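Local coordinates for stage II sporulation protein Q (Bacillus subtilis, PDB 3TUF) that forms an intercellular channel with SpoIIIAH during sporulation, acts in forespore engulfment and anchors membrane proteins on the forespore side of the septum, at residues A[95-100]-A[144-149]; A[115-120]-A[130-135]; A[126-131]-A[166-171]. All blocks are in the same frame, centred on the assembly; numbering follows the deposited sequence.

In the fold
From the N terminus, the chain first lays down segment 95-100, which waits for 144-149 to close contact 1 across 43 intervening residues. Contact 2 lies wholly within that loop. It joins 115-120 to 130-135 at the open end of the hairpin 116-120/125-132. Contact 3 starts in the same loop, at 126-131, but finds its partner 166-171 beyond it, so contacts 1 and 3 cross. Contacts 2 and 3 share Gln130 and Ser131. Strand 125-132 thus pairs with 116-120 and with 165-171 in the large antiparallel sheet. Contacts 1 and 2 both reach the small sheet 95-97, 148-151, 134-135, and Val96 packs on Leu132 between them.

Contact 1 (A[95-100]-A[144-149]); sequences DVSASL and KQNQVI
Three backbone hydrogen bonds tie the antiparallel segments 95-100 and 144-149 together. Ile149 N donates a hydrogen bond to Val96 O at 2.7 Å, in the carbonyl plane. Ala98 N reaches Gln147 O from above the carbonyl plane, at 2.9 Å. Asn146 N meets Ala98 O at 2.6 Å and almost straight (172°). Ser97 and Val148 form a non-hydrogen-bonded pair between the first two bonds. A type II turn from Lys144 to Gln147, with Asn146 at a positive phi of 77°, brings the Asn146 N-H up to Ala98.

One side chain adds a polar link. Gln145 has CG anti to its backbone N (chi1 176°) and an extended chain, so NE2 donates to Ser99 O at 2.7 Å, from above the carbonyl plane. The same NE2 also binds Asn40 O. An alanine here would remove the amide that serves both carbonyls and would probably loosen the turn's hold on Ser99 and Asn40.

The apolar part is small. Val96 CG1 crosses Ile149 CG1 obliquely at 3.9 Å, and Ala98 CB lies 4.2 Å from Ile149 CG2. Asp95 CB lies against Val148 CG2, while its carboxylate makes a salt bridge to Lys151.

Strand 95-97 is an outer strand of a three-stranded antiparallel sheet. Strand 148-151 runs between it and 134-135, and Val96 and Ile149 pack on strand 125-132.

Contact 2 (A[115-120]-A[130-135]); sequences YVVEVE and QSLSEV
A G1 beta bulge at the open end of the beta hairpin 116-120/125-132 defines this contact, within the M23 peptidase-like domain. Ser131 and Leu132 both stand opposite Tyr115. Ser131 takes the left-handed backbone conformation such a bulge needs, with phi at 73°. Here the chain turns a corner, leaves the large sheet and runs on to strand 134-135.

Tyr115 N pins the bulge, donating to a lone pair of Leu132 O at 2.9 Å. That oxygen also lies in plane at the edge of the Tyr115 ring. On the other side of the bulge, Gln130 CA makes a CA-H...O contact of 3.3 Å with Tyr115 O. The side chain of Ser131 turns away from segment 115-120, and its OG bonds to Gly153 O.

The side chains of Tyr115 and Leu132 lie on one face of the sheet, with their CB atoms only 3.5 Å apart. Leu132 CG is anti to its own carbonyl carbon, and the chain crosses Val117 at about a right angle. Its CD1 touches Val117 CG2 at 3.9 Å. Val135, past the corner, points back toward segment 115-120. Its CB lies over one face of the Tyr115 ring, and its CG2 meets Val117 CG2 at 3.8 Å. The tightest fit is at the ring itself, where Val135 CG2 presses on Tyr115 CD1 at 3.2 Å.

Contact 3 (A[126-131]-A[166-171]); sequences STVYQS and HFEIRK
The phenol oxygen of Tyr129 is gripped by two hydrogen bonds. One joins Tyr129 OH to Thr127 OG1 at 2.7 Å, though the place of OG1 is less sure. The other comes from Ser99 N. They fix the swing of the ring, whose CE2 lies 3.6 Å from Phe167 CE1. The two side chains run side by side in the same direction, with their ring planes at 45°. Thr127 CG2 meets the same Phe167 CE1 at 3.5 Å.

Thr127, Tyr129, Phe167 and Ile169 share one face of the sheet. The opposite face carries Ser126, Val128, Gln130, His166, Glu168 and Arg170. His166 NE2 donates in the ring plane to the anti lone pair of Glu168 OE2, a very short bond of 2.5 Å. ND1 is held by Asp85, so the imidazole is probably doubly protonated. His164 and His166 form the HxH pair of the M23 family, whose second histidine binds zinc in active relatives. Glu168 OE1 also forms a salt bridge with Arg170 NH1, though the place of OE1 is less sure. Gln130 lies alongside His166, its CG 3.7 Å from His166 CB and its amide plane turned 35° from the ring.

Backbone bonds pair Ser126 with Arg170, Val128 with Glu168, and Gln130 with His166. Val128 N donates to Glu168 O at 2.8 Å; the bond from Gln130 N to His166 O is weak. A water hydrogen-bonds with Ser126 OG and donates a weak bond to Arg170 O.

In the large antiparallel sheet, strand 125-132 lies between 116-120 and 165-171. Strand 165-171 in turn pairs with 84-88 and 174-176.

Contact 1 (A[95-100]-A[144-149])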
loop_
_atom_site.group_PDB
_atom_site.type_symbol
_atom_site.label_atom_id
_atom_site.label_comp_id
_atom_site.label_asym_id
_atom_site.label_seq_id
_atom_site.Cartn_x
_atom_site.Cartn_y
_atom_site.Cartn_z
ATOM N N ASP A 95 -13.642 26.454 39.255
ATOM C CA ASP A 95 -12.466 27.172 38.807
ATOM C C ASP A 95 -11.427 26.153 38.583
ATOM O O ASP A 95 -11.263 25.251 39.397
ATOM C CB ASP A 95 -12.022 28.199 39.844
ATOM C CG ASP A 95 -13.152 29.266 40.166
ATOM O OD1 ASP A 95 -13.457 30.124 39.277
ATOM O OD2 ASP A 95 -13.717 29.248 41.288
ATOM N N VAL A 96 -10.756 26.264 37.445
ATOM C CA VAL A 96 -9.618 25.424 37.128
ATOM C C VAL A 96 -8.302 26.129 37.463
ATOM O O VAL A 96 -8.190 27.352 37.260
ATOM C CB VAL A 96 -9.655 25.230 35.645
ATOM C CG1 VAL A 96 -8.251 24.702 35.040
ATOM C CG2 VAL A 96 -10.882 24.413 35.270
ATOM N N SER A 97 -7.295 25.388 37.915
ATOM C CA SER A 97 -6.022 26.015 38.266
ATOM C C SER A 97 -4.835 25.205 37.862
ATOM O O SER A 97 -4.915 24.005 37.641
ATOM C CB SER A 97 -5.942 26.249 39.769
ATOM O OG SER A 97 -6.307 25.081 40.444
ATOM N N ALA A 98 -3.701 25.864 37.816
ATOM C CA ALA A 98 -2.532 25.245 37.260
ATOM C C ALA A 98 -2.098 24.109 38.184
ATOM O O ALA A 98 -1.971 24.257 39.417
ATOM C CB ALA A 98 -1.426 26.260 37.050
ATOM N N SER A 99 -1.956 22.948 37.555
ATOM C CA SER A 99 -1.508 21.738 38.198
ATOM C C SER A 99 -0.044 21.825 38.594
ATOM O O SER A 99 0.361 21.180 39.539
ATOM C CB SER A 99 -1.695 20.589 37.222
ATOM O OG SER A 99 -0.947 19.474 37.649
ATOM N N LEU A 100 0.747 22.586 37.842
ATOM C CA LEU A 100 2.132 22.848 38.187
ATOM C C LEU A 100 2.469 24.253 37.710
ATOM O O LEU A 100 1.756 24.819 36.883
ATOM C CB LEU A 100 3.073 21.871 37.486
ATOM C CG LEU A 100 3.085 20.361 37.811
ATOM C CD1 LEU A 100 3.695 19.631 36.661
ATOM C CD2 LEU A 100 3.832 19.991 39.097
ATOM N N LYS A 144 1.726 30.118 38.744
ATOM C CA LYS A 144 2.176 29.279 39.846
ATOM C C LYS A 144 1.138 28.156 40.082
ATOM O O LYS A 144 -0.039 28.267 39.680
ATOM C CB LYS A 144 2.567 30.112 41.135
ATOM C CG LYS A 144 1.654 31.313 41.410
ATOM C CD LYS A 144 2.208 32.488 42.321
ATOM C CE LYS A 144 1.331 33.823 42.242
ATOM N NZ LYS A 144 -0.159 33.740 42.594
ATOM N N GLN A 145 1.619 27.049 40.673
ATOM C CA GLN A 145 0.810 25.901 41.012
ATOM C C GLN A 145 -0.417 26.340 41.820
ATOM O O GLN A 145 -0.265 27.092 42.740
ATOM C CB GLN A 145 1.680 24.957 41.829
ATOM C CG GLN A 145 0.908 23.764 42.331
ATOM C CD GLN A 145 1.752 22.534 42.663
ATOM O OE1 GLN A 145 2.678 22.596 43.485
ATOM N NE2 GLN A 145 1.409 21.394 42.045
ATOM N N ASN A 146 -1.620 25.906 41.455
ATOM C CA ASN A 146 -2.905 26.288 42.118
ATOM C C ASN A 146 -3.453 27.661 41.797
ATOM O O ASN A 146 -4.519 28.099 42.315
ATOM C CB ASN A 146 -2.864 26.072 43.633
ATOM C CG ASN A 146 -2.799 24.609 43.952
ATOM O OD1 ASN A 146 -1.734 24.067 44.288
ATOM N ND2 ASN A 146 -3.918 23.921 43.734
ATOM N N GLN A 147 -2.734 28.346 40.916
ATOM C CA GLN A 147 -3.202 29.604 40.445
ATOM C C GLN A 147 -4.302 29.373 39.442
ATOM O O GLN A 147 -4.110 28.648 38.442
ATOM C CB GLN A 147 -2.075 30.349 39.818
ATOM C CG GLN A 147 -2.500 31.769 39.527
ATOM C CD GLN A 147 -1.452 32.547 38.771
ATOM O OE1 GLN A 147 -1.824 33.351 37.928
ATOM N NE2 GLN A 147 -0.162 32.344 39.056
ATOM N N VAL A 148 -5.463 29.961 39.718
ATOM C CA VAL A 148 -6.620 29.759 38.856
ATOM C C VAL A 148 -6.277 30.269 37.486
ATOM O O VAL A 148 -5.660 31.344 37.346
ATOM C CB VAL A 148 -7.852 30.506 39.356
ATOM C CG1 VAL A 148 -8.852 30.746 38.229
ATOM C CG2 VAL A 148 -8.499 29.708 40.532
ATOM N N ILE A 149 -6.659 29.492 36.471
ATOM C CA ILE A 149 -6.383 29.894 35.124
ATOM C C ILE A 149 -7.606 29.880 34.243
ATOM O O ILE A 149 -7.522 30.288 33.088
ATOM C CB ILE A 149 -5.280 29.043 34.479
ATOM C CG1 ILE A 149 -5.756 27.610 34.331
ATOM C CG2 ILE A 149 -3.915 29.198 35.269
ATOM C CD1 ILE A 149 -4.649 26.684 33.885
#

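Contact 2 (A[115-120]-A[130-135])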
loop_
_atom_site.group_PDB
_atom_site.type_symbol
_atom_site.label_atom_id
_atom_site.label_comp_id
_atom_site.label_asym_id
_atom_site.label_seq_id
_atom_site.Cartn_x
_atom_site.Cartn_y
_atom_site.Cartn_z
ATOM N N TYR A 115 -12.327 27.294 25.302
ATOM C CA TYR A 115 -10.957 27.765 25.565
ATOM C C TYR A 115 -9.929 26.682 25.806
ATOM O O TYR A 115 -10.230 25.647 26.395
ATOM C CB TYR A 115 -10.959 28.669 26.746
ATOM C CG TYR A 115 -11.268 30.067 26.373
ATOM C CD1 TYR A 115 -10.240 30.946 25.953
ATOM C CD2 TYR A 115 -12.598 30.564 26.488
ATOM C CE1 TYR A 115 -10.532 32.324 25.655
ATOM C CE2 TYR A 115 -12.904 31.925 26.196
ATOM C CZ TYR A 115 -11.856 32.770 25.785
ATOM O OH TYR A 115 -12.160 34.067 25.516
ATOM N N VAL A 116 -8.707 26.902 25.371
ATOM C CA VAL A 116 -7.709 25.867 25.540
ATOM C C VAL A 116 -6.541 26.602 26.081
ATOM O O VAL A 116 -6.167 27.643 25.514
ATOM C CB VAL A 116 -7.268 25.207 24.188
ATOM C CG1 VAL A 116 -6.089 24.215 24.414
ATOM C CG2 VAL A 116 -8.453 24.500 23.425
ATOM N N VAL A 117 -5.989 26.106 27.195
ATOM C CA VAL A 117 -4.779 26.682 27.768
ATOM C C VAL A 117 -3.745 25.584 27.877
ATOM O O VAL A 117 -4.060 24.431 28.204
ATOM C CB VAL A 117 -5.007 27.272 29.163
ATOM C CG1 VAL A 117 -3.646 27.743 29.817
ATOM C CG2 VAL A 117 -6.081 28.401 29.129
ATOM N N GLU A 118 -2.502 25.943 27.614
ATOM C CA GLU A 118 -1.463 24.969 27.669
ATOM C C GLU A 118 -0.335 25.607 28.421
ATOM O O GLU A 118 0.075 26.709 28.102
ATOM C CB GLU A 118 -1.062 24.590 26.261
ATOM C CG GLU A 118 0.175 23.730 26.172
ATOM C CD GLU A 118 0.487 23.143 24.749
ATOM O OE1 GLU A 118 1.596 22.581 24.657
ATOM O OE2 GLU A 118 -0.326 23.222 23.761
ATOM N N VAL A 119 0.144 24.930 29.451
ATOM C CA VAL A 119 1.186 25.506 30.309
ATOM C C VAL A 119 2.429 24.657 30.155
ATOM O O VAL A 119 2.387 23.424 30.294
ATOM C CB VAL A 119 0.737 25.672 31.822
ATOM C CG1 VAL A 119 1.874 26.245 32.712
ATOM C CG2 VAL A 119 -0.445 26.572 31.916
ATOM N N GLU A 120 3.512 25.341 29.809
ATOM C CA GLU A 120 4.839 24.769 29.681
ATOM C C GLU A 120 5.491 24.654 31.053
ATOM O O GLU A 120 5.529 25.657 31.802
ATOM C CB GLU A 120 5.646 25.775 28.894
ATOM C CG GLU A 120 7.117 25.527 28.817
ATOM C CD GLU A 120 7.498 25.297 27.400
ATOM O OE1 GLU A 120 6.727 24.554 26.744
ATOM O OE2 GLU A 120 8.515 25.881 26.931
ATOM N N GLN A 130 -8.720 22.470 28.857
ATOM C CA GLN A 130 -9.474 22.653 27.641
ATOM C C GLN A 130 -10.909 22.407 28.004
ATOM O O GLN A 130 -11.154 21.844 29.034
ATOM C CB GLN A 130 -8.914 21.659 26.609
ATOM C CG GLN A 130 -9.933 20.744 25.998
ATOM C CD GLN A 130 -9.385 19.861 24.910
ATOM O OE1 GLN A 130 -8.219 20.044 24.433
ATOM N NE2 GLN A 130 -10.228 18.871 24.495
ATOM N N SER A 131 -11.871 22.841 27.188
ATOM C CA SER A 131 -13.318 22.971 27.594
ATOM C C SER A 131 -13.712 24.140 28.556
ATOM O O SER A 131 -14.892 24.245 29.006
ATOM C CB SER A 131 -13.936 21.668 28.078
ATOM O OG SER A 131 -15.328 21.687 27.725
ATOM N N LEU A 132 -12.724 25.014 28.839
ATOM C CA LEU A 132 -12.911 26.237 29.617
ATOM C C LEU A 132 -13.962 27.188 28.955
ATOM O O LEU A 132 -14.018 27.317 27.687
ATOM C CB LEU A 132 -11.566 26.953 29.751
ATOM C CG LEU A 132 -10.427 26.079 30.287
ATOM C CD1 LEU A 132 -9.230 26.897 30.787
ATOM C CD2 LEU A 132 -10.925 25.243 31.411
ATOM N N SER A 133 -14.770 27.811 29.847
ATOM C CA SER A 133 -15.771 28.849 29.598
ATOM C C SER A 133 -15.078 30.173 29.564
ATOM O O SER A 133 -15.515 31.094 28.845
ATOM C CB SER A 133 -16.669 29.001 30.817
ATOM O OG SER A 133 -17.550 27.911 30.955
ATOM N N GLU A 134 -14.054 30.299 30.426
ATOM C CA GLU A 134 -13.349 31.574 30.639
ATOM C C GLU A 134 -11.917 31.294 30.854
ATOM O O GLU A 134 -11.548 30.183 31.239
ATOM C CB GLU A 134 -13.804 32.304 31.920
ATOM C CG GLU A 134 -15.326 32.227 32.256
ATOM C CD GLU A 134 -15.659 33.000 33.526
ATOM O OE1 GLU A 134 -14.727 33.762 33.980
ATOM O OE2 GLU A 134 -16.827 32.836 34.042
ATOM N N VAL A 135 -11.112 32.327 30.676
ATOM C CA VAL A 135 -9.680 32.214 30.855
ATOM C C VAL A 135 -9.258 33.394 31.709
ATOM O O VAL A 135 -9.844 34.499 31.619
ATOM C CB VAL A 135 -8.993 32.153 29.456
ATOM C CG1 VAL A 135 -7.547 32.567 29.517
ATOM C CG2 VAL A 135 -9.073 30.728 28.939
#

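Contact 3 (A[126-131]-A[166-171])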
loop_
_atom_site.group_PDB
_atom_site.type_symbol
_atom_site.label_atom_id
_atom_site.label_comp_id
_atom_site.label_asym_id
_atom_site.label_seq_id
_atom_site.Cartn_x
_atom_site.Cartn_y
_atom_site.Cartn_z
ATOM N N SER A 126 4.376 19.415 30.003
ATOM C CA SER A 126 3.450 20.514 29.864
ATOM C C SER A 126 2.036 20.009 30.135
ATOM O O SER A 126 1.762 18.802 30.043
ATOM C CB SER A 126 3.576 21.078 28.454
ATOM O OG SER A 126 3.063 20.134 27.563
ATOM N N THR A 127 1.137 20.909 30.488
ATOM C CA THR A 127 -0.234 20.515 30.798
ATOM C C THR A 127 -1.247 21.251 29.981
ATOM O O THR A 127 -1.010 22.396 29.573
ATOM C CB THR A 127 -0.597 20.775 32.275
ATOM O OG1 THR A 127 0.072 21.960 32.756
ATOM C CG2 THR A 127 -0.234 19.617 33.091
ATOM N N VAL A 128 -2.399 20.627 29.795
ATOM C CA VAL A 128 -3.421 21.161 28.870
ATOM C C VAL A 128 -4.768 21.184 29.574
ATOM O O VAL A 128 -5.224 20.213 30.227
ATOM C CB VAL A 128 -3.482 20.354 27.504
ATOM C CG1 VAL A 128 -4.575 20.878 26.501
ATOM C CG2 VAL A 128 -2.099 20.326 26.833
ATOM N N TYR A 129 -5.401 22.337 29.464
ATOM C CA TYR A 129 -6.688 22.532 30.085
ATOM C C TYR A 129 -7.535 23.044 28.989
ATOM O O TYR A 129 -7.124 23.994 28.272
ATOM C CB TYR A 129 -6.555 23.601 31.146
ATOM C CG TYR A 129 -5.343 23.394 32.035
ATOM C CD1 TYR A 129 -4.055 23.741 31.581
ATOM C CD2 TYR A 129 -5.477 22.841 33.314
ATOM C CE1 TYR A 129 -2.907 23.566 32.370
ATOM C CE2 TYR A 129 -4.320 22.636 34.143
ATOM C CZ TYR A 129 -3.043 23.013 33.634
ATOM O OH TYR A 129 -1.933 22.821 34.413
ATOM N N GLN A 130 -8.720 22.470 28.857
ATOM C CA GLN A 130 -9.474 22.653 27.641
ATOM C C GLN A 130 -10.909 22.407 28.004
ATOM O O GLN A 130 -11.154 21.844 29.034
ATOM C CB GLN A 130 -8.914 21.659 26.609
ATOM C CG GLN A 130 -9.933 20.744 25.998
ATOM C CD GLN A 130 -9.385 19.861 24.910
ATOM O OE1 GLN A 130 -8.219 20.044 24.433
ATOM N NE2 GLN A 130 -10.228 18.871 24.495
ATOM N N SER A 131 -11.871 22.841 27.188
ATOM C CA SER A 131 -13.318 22.971 27.594
ATOM C C SER A 131 -13.712 24.140 28.556
ATOM O O SER A 131 -14.892 24.245 29.006
ATOM C CB SER A 131 -13.936 21.668 28.078
ATOM O OG SER A 131 -15.328 21.687 27.725
ATOM N N HIS A 166 -11.257 19.323 30.547
ATOM C CA HIS A 166 -10.397 18.264 30.092
ATOM C C HIS A 166 -8.946 18.591 30.459
ATOM O O HIS A 166 -8.462 19.674 30.163
ATOM C CB HIS A 166 -10.497 18.136 28.589
ATOM C CG HIS A 166 -9.670 17.011 28.008
ATOM N ND1 HIS A 166 -10.010 15.686 28.158
ATOM C CD2 HIS A 166 -8.534 17.022 27.272
ATOM C CE1 HIS A 166 -9.125 14.923 27.530
ATOM N NE2 HIS A 166 -8.208 15.709 26.998
ATOM N N PHE A 167 -8.247 17.656 31.093
ATOM C CA PHE A 167 -6.915 17.934 31.549
ATOM C C PHE A 167 -5.897 16.883 31.052
ATOM O O PHE A 167 -6.137 15.653 31.094
ATOM C CB PHE A 167 -6.949 17.924 33.041
ATOM C CG PHE A 167 -5.603 17.958 33.667
ATOM C CD1 PHE A 167 -4.816 19.077 33.542
ATOM C CD2 PHE A 167 -5.132 16.870 34.361
ATOM C CE1 PHE A 167 -3.552 19.157 34.099
ATOM C CE2 PHE A 167 -3.841 16.916 34.950
ATOM C CZ PHE A 167 -3.039 18.070 34.814
ATOM N N GLU A 168 -4.737 17.343 30.620
ATOM C CA GLU A 168 -3.754 16.457 30.052
ATOM C C GLU A 168 -2.367 16.818 30.553
ATOM O O GLU A 168 -2.105 18.004 30.854
ATOM C CB GLU A 168 -3.814 16.569 28.523
ATOM C CG GLU A 168 -5.122 16.067 27.896
ATOM C CD GLU A 168 -5.077 16.191 26.382
ATOM O OE1 GLU A 168 -3.981 16.607 25.885
ATOM O OE2 GLU A 168 -6.112 15.885 25.680
ATOM N N ILE A 169 -1.495 15.801 30.671
ATOM C CA ILE A 169 -0.070 16.017 30.985
ATOM C C ILE A 169 0.537 15.365 29.819
ATOM O O ILE A 169 0.093 14.244 29.464
ATOM C CB ILE A 169 0.505 15.195 32.196
ATOM C CG1 ILE A 169 -0.467 15.109 33.335
ATOM C CG2 ILE A 169 1.817 15.741 32.720
ATOM C CD1 ILE A 169 -1.534 14.108 32.983
ATOM N N ARG A 170 1.526 16.050 29.234
ATOM C CA ARG A 170 2.258 15.590 28.061
ATOM C C ARG A 170 3.742 15.729 28.339
ATOM O O ARG A 170 4.174 16.705 28.998
ATOM C CB ARG A 170 1.910 16.423 26.813
ATOM C CG ARG A 170 0.419 16.608 26.585
ATOM C CD ARG A 170 0.080 17.126 25.253
ATOM N NE ARG A 170 -0.627 16.048 24.599
ATOM C CZ ARG A 170 -1.809 16.175 24.017
ATOM N NH1 ARG A 170 -2.376 17.401 23.967
ATOM N NH2 ARG A 170 -2.393 15.085 23.472
ATOM N N LYS A 171 4.513 14.751 27.859
ATOM C CA LYS A 171 5.961 14.830 27.910
ATOM C C LYS A 171 6.461 14.787 26.485
ATOM O O LYS A 171 6.136 13.863 25.700
ATOM C CB LYS A 171 6.563 13.698 28.742
ATOM C CG LYS A 171 8.043 13.451 28.496
ATOM C CD LYS A 171 8.949 14.382 29.277
ATOM C CE LYS A 171 10.374 13.819 29.267
ATOM N NZ LYS A 171 11.389 14.884 29.017
HETATM O O HOH W 1 4.850 18.227 26.576
#